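Local coordinates for cellulase (Uncultured bacterium, PDB 6XSO), which probably hydrolyses internal beta-1,4 linkages in cellulose and related plant polysaccharides as a broad-specificity endoglucanase of glycoside hydrolase family 5, at residues 284-289 with 332-337; 291-296 with 304-309. All blocks are in the same frame, centred on the assembly; numbering follows the deposited sequence. Where two conformers were deposited one is given.

Overall arrangement
From the N terminus, strand 264-270 leads into helix 279-298, where residues 284-289 begin contact 1 and residues 291-296 begin contact 2. The return along strand 304-309 closes contact 2, the shorter loop, and helix 325-341 then closes contact 1 around it, so the two are nested. Their centres lie about 11 Å apart. Phe335 of contact 1 joins them, packing on both Ile306 and Trp309 of the strand. The pair is a worked example of how the outer shell of a TIM barrel is built, with a helix laid against the strands on which it packs and against the next helix.

Contact 1 (284-289 with 332-337); sequences TDTRDL and VDDFVA
Leu289 lays its CD2 methyl obliquely against the ring of Phe335, reaching CE1 at 3.6 Å. One turn earlier in the same helix Thr286 meets that ring from two of its branches: CG2 approaches CD1 obliquely, at 4.0 Å, while OG1 lies in the plane of the ring, at its edge. Phe335 gets there because its CG stands anti to the backbone N (chi1 -171°), which swings the aromatic group from its own helix into the space between the two. Trp309 of strand 304-309 stacks on the same ring and carries the apolar half of the contact into the barrel wall, while Phe331 of its own helix also meets it.

Further out the chemistry turns polar. Asp334 and Thr286 run alongside each other, pointing opposite ways, with Asp334 OD2 coming to 3.8 Å from Thr286 CB, and a water supplies the bond between them: Thr286 OG1 donates to it at 2.8 Å, and the water donates on to Asp334 OD2. Gln338 NE2 grips that same oxygen as well. The other oxygen, OD1, receives a second water, which in turn accepts from Arg287 NH2 at 2.6 Å, in the plane of the guanidinium. An alanine in place of Thr286, lacking OG1 and CG2, would probably deprive the first water of the hydroxyl that donates to it and open a gap beside the Phe335 ring.

The segments 284-289 and 332-337 run nearly parallel, at 20°, their axes 10.0 Å apart at closest approach, as neighbouring helices on the outside of a TIM barrel do. Arg287 NH2 and Asp334 OD1 remain 5.0 Å apart, so attraction between the opposite charges is probably softened and relayed by water, whereas the buried hydrocarbon beneath makes direct contact.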
ATOM      1  N   THR A 284       0.980  22.159  10.613  1.00 26.44           N
ATOM      2  CA  THR A 284       1.330  21.609  11.918  1.00 26.14           C
ATOM      3  C   THR A 284       0.857  20.166  12.079  1.00 25.93           C
ATOM      4  O   THR A 284       1.578  19.326  12.633  1.00 24.52           O
ATOM      5  CB  THR A 284       0.732  22.504  13.005  1.00 25.80           C
ATOM      6  OG1 THR A 284       1.288  23.816  12.872  1.00 30.07           O
ATOM      7  CG2 THR A 284       1.039  21.944  14.374  1.00 31.45           C
ATOM      8  N   ASP A 285      -0.354  19.856  11.613  1.00 25.31           N
ATOM      9  CA  ASP A 285      -0.836  18.485  11.666  1.00 23.57           C
ATOM     10  C   ASP A 285       0.060  17.566  10.845  1.00 20.14           C
ATOM     11  O   ASP A 285       0.362  16.437  11.248  1.00 22.23           O
ATOM     12  CB  ASP A 285      -2.247  18.395  11.092  1.00 23.25           C
ATOM     13  CG  ASP A 285      -3.307  18.939  12.008  1.00 33.90           C
ATOM     14  OD1 ASP A 285      -3.075  19.084  13.237  1.00 35.47           O
ATOM     15  OD2 ASP A 285      -4.406  19.218  11.476  1.00 32.76           O
ATOM     16  N   THR A 286       0.474  18.019   9.666  1.00 21.08           N
ATOM     17  CA  THR A 286       1.357  17.200   8.848  1.00 19.10           C
ATOM     18  C   THR A 286       2.707  17.014   9.525  1.00 21.09           C
ATOM     19  O   THR A 286       3.271  15.911   9.507  1.00 21.23           O
ATOM     20  CB  THR A 286       1.486  17.838   7.465  1.00 19.78           C
ATOM     21  OG1 THR A 286       0.216  17.750   6.796  1.00 21.20           O
ATOM     22  CG2 THR A 286       2.558  17.139   6.639  1.00 19.41           C
ATOM     23  N   ARG A 287       3.224  18.070  10.158  1.00 21.22           N
ATOM     24  CA  ARG A 287       4.485  17.956  10.885  1.00 22.58           C
ATOM     25  C   ARG A 287       4.365  16.935  12.015  1.00 23.04           C
ATOM     26  O   ARG A 287       5.287  16.147  12.250  1.00 23.61           O
ATOM     27  CB  ARG A 287       4.908  19.322  11.439  1.00 25.93           C
ATOM     28  CG  ARG A 287       6.368  19.369  11.879  1.00 27.48           C
ATOM     29  CD  ARG A 287       6.851  20.812  12.149  1.00 36.21           C
ATOM     30  NE  ARG A 287       6.088  21.809  11.393  1.00 54.18           N
ATOM     31  CZ  ARG A 287       6.261  22.088  10.100  1.00 56.66           C
ATOM     32  NH1 ARG A 287       7.183  21.457   9.382  1.00 50.96           N
ATOM     33  NH2 ARG A 287       5.493  23.001   9.521  1.00 55.28           N
ATOM     34  N   ASP A 288       3.223  16.913  12.704  1.00 23.20           N
ATOM     35  CA  ASP A 288       3.030  15.949  13.786  1.00 25.35           C
ATOM     36  C   ASP A 288       2.987  14.528  13.241  1.00 24.21           C
ATOM     37  O   ASP A 288       3.600  13.621  13.818  1.00 24.30           O
ATOM     38  CB  ASP A 288       1.735  16.276  14.531  1.00 24.98           C
ATOM     39  CG  ASP A 288       1.344  15.193  15.531  1.00 36.81           C
ATOM     40  OD1 ASP A 288       2.036  15.084  16.561  1.00 42.32           O
ATOM     41  OD2 ASP A 288       0.355  14.458  15.289  1.00 38.27           O
ATOM     42  N   LEU A 289       2.266  14.322  12.137  1.00 21.23           N
ATOM     43  CA  LEU A 289       2.242  13.019  11.481  1.00 20.53           C
ATOM     44  C   LEU A 289       3.652  12.566  11.130  1.00 22.28           C
ATOM     45  O   LEU A 289       4.062  11.442  11.456  1.00 21.53           O
ATOM     46  CB  LEU A 289       1.376  13.096  10.219  1.00 20.50           C
ATOM     47  CG  LEU A 289       1.544  11.999   9.163  1.00 24.15           C
ATOM     48  CD1 LEU A 289       1.022  10.679   9.693  1.00 29.46           C
ATOM     49  CD2 LEU A 289       0.827  12.322   7.867  1.00 28.58           C
ATOM     50  N   VAL A 332      -1.361  19.662  -0.342  1.00 20.30           N
ATOM     51  CA  VAL A 332      -0.532  18.800  -1.192  1.00 19.54           C
ATOM     52  C   VAL A 332       0.909  19.292  -1.204  1.00 21.36           C
ATOM     53  O   VAL A 332       1.857  18.516  -1.019  1.00 20.66           O
ATOM     54  CB  VAL A 332      -1.117  18.756  -2.620  1.00 19.67           C
ATOM     55  CG1 VAL A 332      -0.090  18.276  -3.639  1.00 19.64           C
ATOM     56  CG2 VAL A 332      -2.399  17.926  -2.648  1.00 18.56           C
ATOM     57  N   ASP A 333       1.098  20.576  -1.500  1.00 20.48           N
ATOM     58  CA  ASP A 333       2.448  21.113  -1.596  1.00 21.99           C
ATOM     59  C   ASP A 333       3.251  20.773  -0.346  1.00 20.50           C
ATOM     60  O   ASP A 333       4.400  20.327  -0.423  1.00 21.44           O
ATOM     61  CB  ASP A 333       2.396  22.641  -1.716  1.00 22.27           C
ATOM     62  CG  ASP A 333       1.913  23.135  -3.065  1.00 23.86           C
ATOM     63  OD1 ASP A 333       1.736  22.342  -3.996  1.00 22.01           O
ATOM     64  OD2 ASP A 333       1.707  24.367  -3.188  1.00 26.34           O
ATOM     65  N   ASP A 334       2.660  21.030   0.824  1.00 20.26           N
ATOM     66  CA  ASP A 334       3.389  20.874   2.082  1.00 21.08           C
ATOM     67  C   ASP A 334       3.551  19.405   2.465  1.00 22.47           C
ATOM     68  O   ASP A 334       4.589  19.017   3.020  1.00 20.92           O
ATOM     69  CB  ASP A 334       2.678  21.659   3.182  1.00 20.90           C
ATOM     70  CG  ASP A 334       3.330  21.470   4.542  1.00 20.96           C
ATOM     71  OD1 ASP A 334       4.392  22.104   4.773  1.00 24.47           O
ATOM     72  OD2 ASP A 334       2.762  20.691   5.350  1.00 21.70           O
ATOM     73  N   PHE A 335       2.524  18.584   2.223  1.00 20.10           N
ATOM     74  CA  PHE A 335       2.578  17.162   2.570  1.00 18.27           C
ATOM     75  C   PHE A 335       3.689  16.471   1.796  1.00 20.02           C
ATOM     76  O   PHE A 335       4.529  15.770   2.377  1.00 20.07           O
ATOM     77  CB  PHE A 335       1.219  16.537   2.249  1.00 19.45           C
ATOM     78  CG  PHE A 335       1.044  15.128   2.755  1.00 18.80           C
ATOM     79  CD1 PHE A 335       0.570  14.900   4.026  1.00 20.18           C
ATOM     80  CD2 PHE A 335       1.316  14.043   1.938  1.00 19.66           C
ATOM     81  CE1 PHE A 335       0.389  13.605   4.480  1.00 22.84           C
ATOM     82  CE2 PHE A 335       1.122  12.746   2.392  1.00 21.65           C
ATOM     83  CZ  PHE A 335       0.686  12.534   3.663  1.00 21.60           C
ATOM     84  N   VAL A 336       3.738  16.704   0.481  1.00 20.41           N
ATOM     85  CA  VAL A 336       4.783  16.102  -0.340  1.00 20.33           C
ATOM     86  C   VAL A 336       6.149  16.600   0.097  1.00 22.08           C
ATOM     87  O   VAL A 336       7.101  15.821   0.188  1.00 20.66           O
ATOM     88  CB  VAL A 336       4.508  16.369  -1.832  1.00 21.15           C
ATOM     89  CG1 VAL A 336       5.707  15.979  -2.693  1.00 23.37           C
ATOM     90  CG2 VAL A 336       3.267  15.568  -2.260  1.00 20.44           C
ATOM     91  N   ALA A 337       6.269  17.906   0.368  1.00 20.27           N
ATOM     92  CA  ALA A 337       7.549  18.480   0.761  1.00 20.20           C
ATOM     93  C   ALA A 337       8.018  17.931   2.103  1.00 19.07           C
ATOM     94  O   ALA A 337       9.202  17.597   2.266  1.00 21.09           O
ATOM     95  CB  ALA A 337       7.451  20.002   0.842  1.00 21.65           C
TER
HETATM   96  O   HOH W   1       0.342  19.574   4.699  1.00 22.21           O
HETATM   97  O   HOH W   2       5.677  23.131   6.883  1.00 32.02           O

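Contact 2 (291-296 with 304-309); sequences NGLNTY and VIIGEW
The bond from Thr295 N to Asn291 O, 2.8 Å long, closes the helical turn that presents Leu293 to Val304 and Ile306. Across the gap to the strand the chemistry is wholly apolar. A single methyl of Leu293, CD1, does the touching, and it serves both partners: it lies 4.1 Å from CG1 of Val304 and equally far from CD1 of Ile306. With CG beside the backbone N (chi1 -57°) and the chain extended beyond it (chi2 178°), CD1 is carried well out from the helix, across the two strand side chains at about a right angle to each. Backbones therefore stay apart, with Leu293 CA 7.2 Å from Val304 CA.

Ile305, between the two partners, turns away and packs on Phe347. Further along, Glu308 is held by a salt bridge to Arg80 and a hydrogen bond between its OE1 and Tyr271 OH; it stands near the end of the seventh strand, the position at which family 5 enzymes carry their nucleophile.

The contact closes the beta-alpha-beta unit of strand 264-270, helix 279-298 and strand 304-309. Leu293 also rests on Val268 of the first strand, and Ile306 on Met290 of the helix, while backbone hydrogen bonds tie the strand to 264-270 and 345-349 as its barrel neighbours.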
ATOM      1  N   ASN A 291       6.481  13.582  12.322  0.52 23.37           N
ATOM      2  CA  ASN A 291       7.317  13.419  13.510  0.52 23.75           C
ATOM      3  C   ASN A 291       7.173  12.016  14.098  0.52 24.14           C
ATOM      4  O   ASN A 291       8.166  11.403  14.506  0.52 23.38           O
ATOM      5  CB  ASN A 291       6.980  14.482  14.568  0.52 23.90           C
ATOM      6  CG  ASN A 291       7.602  15.860  14.276  0.52 23.51           C
ATOM      7  OD1 ASN A 291       8.539  16.001  13.482  0.52 30.54           O
ATOM      8  ND2 ASN A 291       7.072  16.885  14.943  0.52 28.72           N
ATOM      9  N   GLY A 292       5.946  11.489  14.150  1.00 22.82           N
ATOM     10  CA  GLY A 292       5.751  10.151  14.689  1.00 21.66           C
ATOM     11  C   GLY A 292       6.409   9.087  13.836  1.00 20.13           C
ATOM     12  O   GLY A 292       7.027   8.153  14.355  1.00 22.01           O
ATOM     13  N   LEU A 293       6.292   9.227  12.519  1.00 20.02           N
ATOM     14  CA  LEU A 293       6.950   8.295  11.611  1.00 19.79           C
ATOM     15  C   LEU A 293       8.460   8.377  11.760  1.00 21.53           C
ATOM     16  O   LEU A 293       9.152   7.349  11.694  1.00 22.36           O
ATOM     17  CB  LEU A 293       6.521   8.567  10.170  1.00 21.39           C
ATOM     18  CG  LEU A 293       5.004   8.507   9.927  1.00 20.59           C
ATOM     19  CD1 LEU A 293       4.657   8.830   8.486  1.00 21.65           C
ATOM     20  CD2 LEU A 293       4.436   7.134  10.315  1.00 20.66           C
ATOM     21  N   ASN A 294       8.991   9.584  11.984  1.00 21.07           N
ATOM     22  CA  ASN A 294      10.423   9.720  12.217  1.00 22.44           C
ATOM     23  C   ASN A 294      10.821   9.078  13.537  1.00 20.79           C
ATOM     24  O   ASN A 294      11.815   8.347  13.610  1.00 23.87           O
ATOM     25  CB  ASN A 294      10.826  11.189  12.162  1.00 21.00           C
ATOM     26  CG  ASN A 294      12.318  11.380  12.182  1.00 25.28           C
ATOM     27  OD1 ASN A 294      13.062  10.699  11.489  1.00 26.08           O
ATOM     28  ND2 ASN A 294      12.769  12.293  13.011  1.00 37.75           N
ATOM     29  N   THR A 295      10.064   9.348  14.604  1.00 21.43           N
ATOM     30  CA  THR A 295      10.413   8.817  15.920  1.00 22.56           C
ATOM     31  C   THR A 295      10.511   7.297  15.908  1.00 23.92           C
ATOM     32  O   THR A 295      11.493   6.726  16.397  1.00 26.41           O
ATOM     33  CB  THR A 295       9.374   9.278  16.944  1.00 24.84           C
ATOM     34  OG1 THR A 295       9.509  10.686  17.154  1.00 28.60           O
ATOM     35  CG2 THR A 295       9.563   8.577  18.288  1.00 27.40           C
ATOM     36  N   TYR A 296       9.502   6.619  15.362  1.00 21.66           N
ATOM     37  CA  TYR A 296       9.446   5.167  15.499  1.00 21.85           C
ATOM     38  C   TYR A 296      10.191   4.423  14.403  1.00 23.24           C
ATOM     39  O   TYR A 296      10.641   3.292  14.637  1.00 24.59           O
ATOM     40  CB  TYR A 296       7.987   4.702  15.595  1.00 23.73           C
ATOM     41  CG  TYR A 296       7.379   5.154  16.893  1.00 24.43           C
ATOM     42  CD1 TYR A 296       7.603   4.444  18.064  1.00 25.54           C
ATOM     43  CD2 TYR A 296       6.638   6.325  16.969  1.00 25.01           C
ATOM     44  CE1 TYR A 296       7.081   4.875  19.276  1.00 26.08           C
ATOM     45  CE2 TYR A 296       6.113   6.767  18.190  1.00 27.12           C
ATOM     46  CZ  TYR A 296       6.334   6.031  19.331  1.00 26.77           C
ATOM     47  OH  TYR A 296       5.824   6.459  20.548  1.00 31.63           O
ATOM     48  N   VAL A 304       9.991   4.703   5.504  1.00 20.86           N
ATOM     49  CA  VAL A 304       8.536   4.676   5.561  1.00 19.93           C
ATOM     50  C   VAL A 304       7.943   5.066   4.219  1.00 17.30           C
ATOM     51  O   VAL A 304       8.417   5.991   3.539  1.00 18.75           O
ATOM     52  CB  VAL A 304       8.011   5.585   6.686  1.00 18.24           C
ATOM     53  CG1 VAL A 304       6.482   5.687   6.672  1.00 19.91           C
ATOM     54  CG2 VAL A 304       8.507   5.085   8.024  1.00 21.04           C
ATOM     55  N   ILE A 305       6.872   4.368   3.862  1.00 19.70           N
ATOM     56  CA  ILE A 305       6.047   4.673   2.703  1.00 18.11           C
ATOM     57  C   ILE A 305       4.661   5.049   3.201  1.00 18.71           C
ATOM     58  O   ILE A 305       4.038   4.287   3.952  1.00 19.07           O
ATOM     59  CB  ILE A 305       5.957   3.470   1.739  1.00 17.20           C
ATOM     60  CG1 ILE A 305       7.337   3.104   1.198  1.00 20.48           C
ATOM     61  CG2 ILE A 305       4.899   3.739   0.644  1.00 19.46           C
ATOM     62  CD1 ILE A 305       7.390   1.711   0.538  1.00 21.80           C
ATOM     63  N   ILE A 306       4.172   6.215   2.783  1.00 18.56           N
ATOM     64  CA  ILE A 306       2.763   6.587   2.973  1.00 18.37           C
ATOM     65  C   ILE A 306       2.072   6.086   1.704  1.00 19.46           C
ATOM     66  O   ILE A 306       2.062   6.740   0.646  1.00 19.49           O
ATOM     67  CB  ILE A 306       2.594   8.082   3.243  1.00 17.27           C
ATOM     68  CG1 ILE A 306       3.342   8.468   4.524  1.00 18.02           C
ATOM     69  CG2 ILE A 306       1.116   8.438   3.326  1.00 19.47           C
ATOM     70  CD1 ILE A 306       3.347   9.990   4.769  1.00 19.70           C
ATOM     71  N   GLY A 307       1.563   4.851   1.780  1.00 17.35           N
ATOM     72  CA  GLY A 307       1.149   4.139   0.586  1.00 17.56           C
ATOM     73  C   GLY A 307      -0.208   4.511   0.067  1.00 17.86           C
ATOM     74  O   GLY A 307      -0.575   4.065  -1.023  1.00 17.68           O
ATOM     75  N   GLU A 308      -0.976   5.269   0.845  1.00 17.30           N
ATOM     76  CA  GLU A 308      -2.181   5.911   0.358  1.00 16.98           C
ATOM     77  C   GLU A 308      -2.296   7.243   1.066  1.00 17.07           C
ATOM     78  O   GLU A 308      -2.089   7.318   2.277  1.00 17.81           O
ATOM     79  CB  GLU A 308      -3.468   5.149   0.708  1.00 17.63           C
ATOM     80  CG  GLU A 308      -3.542   3.735   0.171  1.00 17.15           C
ATOM     81  CD  GLU A 308      -4.809   3.011   0.557  1.00 17.90           C
ATOM     82  OE1 GLU A 308      -5.772   3.664   1.043  1.00 19.15           O
ATOM     83  OE2 GLU A 308      -4.854   1.777   0.325  1.00 19.51           O
ATOM     84  N   TRP A 309      -2.626   8.291   0.307  1.00 17.50           N
ATOM     85  CA  TRP A 309      -3.025   9.545   0.926  1.00 18.55           C
ATOM     86  C   TRP A 309      -3.964  10.317   0.013  1.00 19.34           C
ATOM     87  O   TRP A 309      -4.031  10.088  -1.199  1.00 18.89           O
ATOM     88  CB  TRP A 309      -1.829  10.427   1.289  1.00 18.28           C
ATOM     89  CG  TRP A 309      -1.087  10.985   0.073  1.00 17.05           C
ATOM     90  CD1 TRP A 309      -0.305  10.275  -0.800  1.00 19.02           C
ATOM     91  CD2 TRP A 309      -1.055  12.347  -0.380  1.00 17.91           C
ATOM     92  NE1 TRP A 309       0.207  11.111  -1.771  1.00 17.92           N
ATOM     93  CE2 TRP A 309      -0.235  12.381  -1.532  1.00 18.06           C
ATOM     94  CE3 TRP A 309      -1.640  13.532   0.069  1.00 19.73           C
ATOM     95  CZ2 TRP A 309       0.021  13.553  -2.228  1.00 18.08           C
ATOM     96  CZ3 TRP A 309      -1.370  14.707  -0.623  1.00 18.73           C
ATOM     97  CH2 TRP A 309      -0.551  14.701  -1.756  1.00 20.05           C
TER